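Local coordinates for protein succinyl-CoA ligase (ADP-forming) subunit alpha (Methanosaeta concilii, PDB 6HXI) that probably belongs to the CoA-ligase family, carries a citrate synthase-like C-terminal region and binds coenzyme A, at residues Ile25-Leu29 against Ser41-Ile45. Sequence-based numbering, arbitrary orientation.
Sequences IQRML and SISAI
Residues 25-29 form a regular turn from the middle of helix 22-34, closed by the bond from Leu29 N to Ile25 O (3.1 Å). Residues 41-45 lead into strand 42-46: Ser41 is still loop, Ile42 is extended, the chain turns a corner at Ser43 (phi/psi -85/-44), and Ala44 and Ile45 are extended again. The backbones come closest at Leu29 and Ser41, with CA atoms 6.8 Å apart. Because of the corner, Ile42 and Ile45 both point toward the helix. Ile42, in the m,t rotamer, pushes its CD1 into the helix surface, 3.8 Å from Met28 CB, 4.0 Å from Ile25 CG2 and 4.4 Å from Leu29 CG. Farther along, Ile25 CD1 packs 3.8 Å from Ile45 CG1. Met28, with chi3 near 72°, brings CE to 3.8 Å from Ser41 OG. That hydroxyl takes a hydrogen bond from a water (3.0 Å), which also donates weakly to Met28 O (3.4 Å); OG is hydrogen-bonded to Asp32 as well. Val17 of the neighbouring strand and Leu65 of strand 61-68 extend the apolar layer. This is helix-on-sheet packing within the beta-alpha-beta unit 15-18, 22-34, 42-46, consistent with the Rossmann-like CoA-binding domain of this family.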
loop_
_atom_site.group_PDB
_atom_site.type_symbol
_atom_site.label_atom_id
_atom_site.label_comp_id
_atom_site.label_asym_id
_atom_site.label_seq_id
_atom_site.Cartn_x
_atom_site.Cartn_y
_atom_site.Cartn_z
ATOM N N ILE B 25 -34.139 -21.810 -3.282
ATOM C CA ILE B 25 -33.727 -22.144 -1.921
ATOM C C ILE B 25 -34.559 -21.307 -0.940
ATOM O O ILE B 25 -35.174 -21.882 -0.028
ATOM C CB ILE B 25 -32.202 -21.962 -1.701
ATOM C CG1 ILE B 25 -31.406 -23.048 -2.452
ATOM C CG2 ILE B 25 -31.852 -21.974 -0.215
ATOM C CD1 ILE B 25 -29.946 -22.604 -2.875
ATOM N N GLN B 26 -34.597 -19.964 -1.153
ATOM C CA GLN B 26 -35.373 -19.063 -0.303
ATOM C C GLN B 26 -36.878 -19.410 -0.267
ATOM O O GLN B 26 -37.480 -19.341 0.803
ATOM C CB GLN B 26 -35.149 -17.573 -0.662
ATOM C CG GLN B 26 -35.733 -16.609 0.397
ATOM C CD GLN B 26 -35.134 -16.841 1.768
ATOM O OE1 GLN B 26 -33.994 -16.459 2.047
ATOM N NE2 GLN B 26 -35.861 -17.519 2.644
ATOM N N ARG B 27 -37.460 -19.802 -1.414
ATOM C CA ARG B 27 -38.876 -20.171 -1.524
ATOM C C ARG B 27 -39.178 -21.380 -0.654
ATOM O O ARG B 27 -40.172 -21.371 0.079
ATOM C CB ARG B 27 -39.270 -20.440 -2.989
ATOM C CG ARG B 27 -39.331 -19.168 -3.811
ATOM C CD ARG B 27 -40.179 -19.314 -5.028
ATOM N NE ARG B 27 -40.477 -18.004 -5.592
ATOM C CZ ARG B 27 -39.881 -17.507 -6.663
ATOM N NH1 ARG B 27 -40.212 -16.310 -7.117
ATOM N NH2 ARG B 27 -38.937 -18.200 -7.287
ATOM N N MET B 28 -38.294 -22.406 -0.697
ATOM C CA MET B 28 -38.465 -23.610 0.115
ATOM C C MET B 28 -38.451 -23.263 1.614
ATOM O O MET B 28 -39.373 -23.632 2.342
ATOM C CB MET B 28 -37.412 -24.672 -0.234
ATOM C CG MET B 28 -37.683 -25.339 -1.557
ATOM S SD MET B 28 -36.427 -26.536 -2.060
ATOM C CE MET B 28 -36.763 -27.865 -0.925
ATOM N N LEU B 29 -37.451 -22.476 2.050
ATOM C CA LEU B 29 -37.311 -22.058 3.440
ATOM C C LEU B 29 -38.494 -21.222 3.910
ATOM O O LEU B 29 -38.962 -21.402 5.040
ATOM C CB LEU B 29 -35.998 -21.289 3.654
ATOM C CG LEU B 29 -34.736 -22.101 3.465
ATOM C CD1 LEU B 29 -33.509 -21.194 3.409
ATOM C CD2 LEU B 29 -34.591 -23.136 4.566
ATOM N N SER B 41 -36.372 -27.559 5.446
ATOM C CA SER B 41 -36.514 -28.754 4.603
ATOM C C SER B 41 -35.236 -29.065 3.789
ATOM O O SER B 41 -35.237 -30.031 3.033
ATOM C CB SER B 41 -37.676 -28.567 3.637
ATOM O OG SER B 41 -37.418 -27.474 2.769
ATOM N N ILE B 42 -34.190 -28.222 3.902
ATOM C CA ILE B 42 -32.948 -28.333 3.149
ATOM C C ILE B 42 -31.790 -28.616 4.098
ATOM O O ILE B 42 -31.496 -27.789 4.960
ATOM C CB ILE B 42 -32.673 -27.044 2.322
ATOM C CG1 ILE B 42 -33.807 -26.761 1.304
ATOM C CG2 ILE B 42 -31.281 -27.078 1.669
ATOM C CD1 ILE B 42 -33.748 -25.325 0.679
ATOM N N SER B 43 -31.120 -29.759 3.905
ATOM C CA SER B 43 -29.951 -30.148 4.688
ATOM C C SER B 43 -28.707 -29.496 4.056
ATOM O O SER B 43 -27.866 -28.970 4.786
ATOM C CB SER B 43 -29.806 -31.668 4.707
ATOM O OG SER B 43 -30.796 -32.282 5.513
ATOM N N ALA B 44 -28.591 -29.526 2.696
ATOM C CA ALA B 44 -27.439 -28.941 1.997
ATOM C C ALA B 44 -27.749 -28.535 0.565
ATOM O O ALA B 44 -28.728 -28.993 -0.038
ATOM C CB ALA B 44 -26.246 -29.912 2.005
ATOM N N ILE B 45 -26.872 -27.703 0.010
ATOM C CA ILE B 45 -26.909 -27.288 -1.382
ATOM C C ILE B 45 -25.768 -28.023 -2.065
ATOM O O ILE B 45 -24.704 -28.189 -1.464
ATOM C CB ILE B 45 -26.788 -25.760 -1.527
ATOM C CG1 ILE B 45 -27.927 -25.052 -0.765
ATOM C CG2 ILE B 45 -26.753 -25.322 -2.994
ATOM C CD1 ILE B 45 -27.460 -23.885 -0.035
HETATM O O HOH W 1 -40.146 -26.887 1.625
#